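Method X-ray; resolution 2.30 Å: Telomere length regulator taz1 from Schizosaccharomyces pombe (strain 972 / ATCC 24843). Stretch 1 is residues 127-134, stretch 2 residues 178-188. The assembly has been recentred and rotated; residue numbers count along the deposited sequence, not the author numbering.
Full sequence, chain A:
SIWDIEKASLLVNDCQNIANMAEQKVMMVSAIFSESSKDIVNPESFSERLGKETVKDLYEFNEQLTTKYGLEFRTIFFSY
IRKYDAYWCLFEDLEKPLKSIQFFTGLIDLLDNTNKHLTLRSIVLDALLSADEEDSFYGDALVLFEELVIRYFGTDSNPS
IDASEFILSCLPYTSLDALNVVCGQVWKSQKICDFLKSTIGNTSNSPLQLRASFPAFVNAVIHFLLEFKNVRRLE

Stretch 1 127-134: ALLSADEE
Stretch 2 (178-188) ALNVVCGQVWK

The contact centres on Leu129, in the last turn of a helix that leaves helical geometry at Ala131. Its CA-to-CB bond runs sideways, but with chi1 -75° (m) and chi2 159° (t) the side chain reaches across: Leu129 CD2 sits over one face of the Trp187 ring, 3.6 Å from the centroid of the six-membered ring and 9° off its normal. Leu129 CD2 also lies 4.0 Å from Leu179 CB and 3.9 Å from Cys183 CB, so Leu129 CD2 meets Leu179, Cys183 and Trp187 together. The CA-to-CB bond of Trp187 points toward stretch 1, with chi1 -176° (t) and chi2 -89°; Leu128 O meets its ring edge, 3.6 Å from Trp187 CE3.

Around this centre the backbones pair where both chains break from helix. Leu129 and Cys183 lie with CA atoms 4.6 Å apart, and Asp132 and Gln185 with CA atoms 3.9 Å apart; both numberings rise from the first pair to the second, so the chains advance the same way here. Gly184 N donates to Leu129 O at 2.7 Å, and Val186 N donates to Ala131 O at 3.2 Å. Gly184 (phi/psi -84/-169) suits its place because an ideal CB would lie 2.7 Å from Ser130 O, Ala131 C and Asp132 N. Ala131 (-66/112) carries only a methyl, Ala131 CB lying 4.2 Å from Val186 CG2; Val186 (chi1 t), its CA-to-CB bond pointing toward stretch 1, also brings Val186 CG2 to 3.0 Å from Ala131 O.

Water 1 links the two stretches, donating to Leu128 O at 2.6 Å and Ala131 O at 2.5 Å and accepting a weak bond from Trp187 N at 3.2 Å.

At the polar edge, Asp132 CB packs 3.4 Å from Gln185 CB, while Asp132 OD2 (chi1 33°, off its wells) accepts a very short 2.5 Å bond from Glu133 N within its own stretch. Gln185 extends (chi1 and chi2 t) at the exposed margin. The two stretches bury 483 Å², both sides summed.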

# COMPACT_ATOMS: atom_id res chain seq x y z
N ALA A 127 -6.51 -0.64 -3.96
CA ALA A 127 -7.77 0.04 -3.65
C ALA A 127 -8.41 0.58 -4.92
O ALA A 127 -9.60 0.39 -5.15
CB ALA A 127 -7.55 1.18 -2.66
N LEU A 128 -7.62 1.23 -5.75
CA LEU A 128 -8.16 1.77 -6.99
C LEU A 128 -8.69 0.70 -7.92
O LEU A 128 -9.61 0.95 -8.71
CB LEU A 128 -7.10 2.60 -7.72
CG LEU A 128 -6.71 3.95 -7.10
CD1 LEU A 128 -5.68 4.64 -7.98
CD2 LEU A 128 -7.94 4.83 -6.92
N LEU A 129 -8.11 -0.50 -7.85
CA LEU A 129 -8.50 -1.59 -8.74
C LEU A 129 -9.72 -2.31 -8.19
O LEU A 129 -10.49 -2.89 -8.93
CB LEU A 129 -7.36 -2.59 -8.93
CG LEU A 129 -6.22 -2.12 -9.82
CD1 LEU A 129 -4.97 -2.91 -9.52
CD2 LEU A 129 -6.59 -2.27 -11.27
N SER A 130 -9.88 -2.25 -6.88
CA SER A 130 -10.91 -3.01 -6.20
C SER A 130 -12.27 -2.36 -6.34
O SER A 130 -13.27 -3.04 -6.54
CB SER A 130 -10.58 -3.09 -4.72
OG SER A 130 -9.48 -3.93 -4.52
N ALA A 131 -12.30 -1.05 -6.21
CA ALA A 131 -13.57 -0.35 -6.15
C ALA A 131 -14.38 -0.43 -7.44
O ALA A 131 -13.99 0.11 -8.47
CB ALA A 131 -13.36 1.09 -5.74
N ASP A 132 -15.50 -1.14 -7.37
CA ASP A 132 -16.59 -0.91 -8.31
C ASP A 132 -17.61 -0.12 -7.52
O ASP A 132 -18.12 0.91 -7.97
CB ASP A 132 -17.21 -2.23 -8.82
CG ASP A 132 -17.18 -3.32 -7.79
OD1 ASP A 132 -16.93 -4.49 -8.17
OD2 ASP A 132 -17.42 -3.02 -6.61
N GLU A 133 -17.84 -0.61 -6.31
CA GLU A 133 -18.79 -0.07 -5.35
C GLU A 133 -18.75 1.46 -5.27
O GLU A 133 -17.71 2.08 -5.51
CB GLU A 133 -18.55 -0.72 -3.97
CG GLU A 133 -18.81 -2.25 -3.90
CD GLU A 133 -17.61 -3.08 -3.39
OE1 GLU A 133 -16.45 -2.66 -3.58
OE2 GLU A 133 -17.83 -4.17 -2.81
N GLU A 134 -19.90 2.05 -4.97
CA GLU A 134 -20.01 3.49 -4.84
C GLU A 134 -19.27 3.98 -3.59
O GLU A 134 -19.69 3.70 -2.46
CB GLU A 134 -21.49 3.89 -4.79
CG GLU A 134 -21.76 5.40 -4.87
CD GLU A 134 -21.78 5.94 -6.29
OE1 GLU A 134 -21.12 5.34 -7.17
OE2 GLU A 134 -22.46 6.96 -6.52
N ALA A 178 -4.20 -6.34 -18.58
CA ALA A 178 -4.54 -7.29 -17.54
C ALA A 178 -5.29 -6.62 -16.39
O ALA A 178 -6.21 -7.20 -15.82
CB ALA A 178 -3.28 -7.97 -17.02
N LEU A 179 -4.90 -5.40 -16.06
CA LEU A 179 -5.60 -4.68 -15.01
C LEU A 179 -7.07 -4.54 -15.35
O LEU A 179 -7.91 -4.57 -14.46
CB LEU A 179 -4.98 -3.31 -14.77
CG LEU A 179 -3.50 -3.24 -14.39
CD1 LEU A 179 -3.14 -1.84 -13.98
CD2 LEU A 179 -3.25 -4.17 -13.25
N ASN A 180 -7.38 -4.38 -16.64
CA ASN A 180 -8.78 -4.26 -17.06
C ASN A 180 -9.57 -5.54 -16.81
O ASN A 180 -10.79 -5.53 -16.73
CB ASN A 180 -8.87 -3.87 -18.53
CG ASN A 180 -8.33 -2.47 -18.81
OD1 ASN A 180 -8.57 -1.53 -18.04
ND2 ASN A 180 -7.59 -2.33 -19.90
N VAL A 181 -8.84 -6.65 -16.69
CA VAL A 181 -9.44 -7.95 -16.49
C VAL A 181 -9.75 -8.20 -15.01
O VAL A 181 -10.69 -8.93 -14.68
CB VAL A 181 -8.54 -9.07 -17.10
CG1 VAL A 181 -8.76 -10.42 -16.44
CG2 VAL A 181 -8.75 -9.15 -18.60
N VAL A 182 -8.97 -7.59 -14.11
CA VAL A 182 -9.16 -7.83 -12.68
C VAL A 182 -9.82 -6.69 -11.91
O VAL A 182 -10.13 -6.84 -10.73
CB VAL A 182 -7.84 -8.17 -11.99
CG1 VAL A 182 -7.14 -9.28 -12.76
CG2 VAL A 182 -6.94 -6.92 -11.91
N CYS A 183 -10.04 -5.56 -12.57
CA CYS A 183 -10.50 -4.37 -11.85
C CYS A 183 -11.99 -4.35 -11.55
O CYS A 183 -12.75 -5.13 -12.10
CB CYS A 183 -10.14 -3.12 -12.64
SG CYS A 183 -10.90 -3.06 -14.27
N GLY A 184 -12.41 -3.44 -10.68
CA GLY A 184 -13.82 -3.17 -10.46
C GLY A 184 -14.38 -2.20 -11.49
O GLY A 184 -13.72 -1.88 -12.47
N GLN A 185 -15.59 -1.72 -11.25
CA GLN A 185 -16.27 -0.85 -12.20
C GLN A 185 -15.56 0.47 -12.41
O GLN A 185 -15.43 0.94 -13.54
CB GLN A 185 -17.72 -0.57 -11.76
CG GLN A 185 -18.53 0.24 -12.78
CD GLN A 185 -19.87 0.70 -12.23
OE1 GLN A 185 -20.33 0.23 -11.19
NE2 GLN A 185 -20.51 1.63 -12.94
N VAL A 186 -15.08 1.07 -11.33
CA VAL A 186 -14.58 2.44 -11.40
C VAL A 186 -13.38 2.55 -12.33
O VAL A 186 -13.24 3.53 -13.06
CB VAL A 186 -14.20 2.96 -10.02
CG1 VAL A 186 -13.83 4.43 -10.11
CG2 VAL A 186 -15.35 2.76 -9.05
N TRP A 187 -12.53 1.52 -12.32
CA TRP A 187 -11.30 1.56 -13.08
C TRP A 187 -11.55 1.70 -14.57
O TRP A 187 -10.95 2.55 -15.22
CB TRP A 187 -10.49 0.30 -12.83
CG TRP A 187 -9.15 0.28 -13.50
CD1 TRP A 187 -8.85 -0.17 -14.75
CD2 TRP A 187 -7.91 0.71 -12.93
NE1 TRP A 187 -7.51 -0.05 -15.00
CE2 TRP A 187 -6.91 0.48 -13.89
CE3 TRP A 187 -7.55 1.26 -11.70
CZ2 TRP A 187 -5.57 0.81 -13.67
CZ3 TRP A 187 -6.22 1.58 -11.48
CH2 TRP A 187 -5.25 1.35 -12.45
N LYS A 188 -12.43 0.86 -15.10
CA LYS A 188 -12.82 0.99 -16.49
C LYS A 188 -13.70 2.22 -16.71
O LYS A 188 -13.45 3.00 -17.63
CB LYS A 188 -13.55 -0.27 -16.97
CG LYS A 188 -12.66 -1.48 -17.15
CD LYS A 188 -12.84 -2.11 -18.52
CE LYS A 188 -12.38 -1.18 -19.64
NZ LYS A 188 -12.39 -1.84 -20.98
O HOH W 1 -11.84 -0.13 -9.62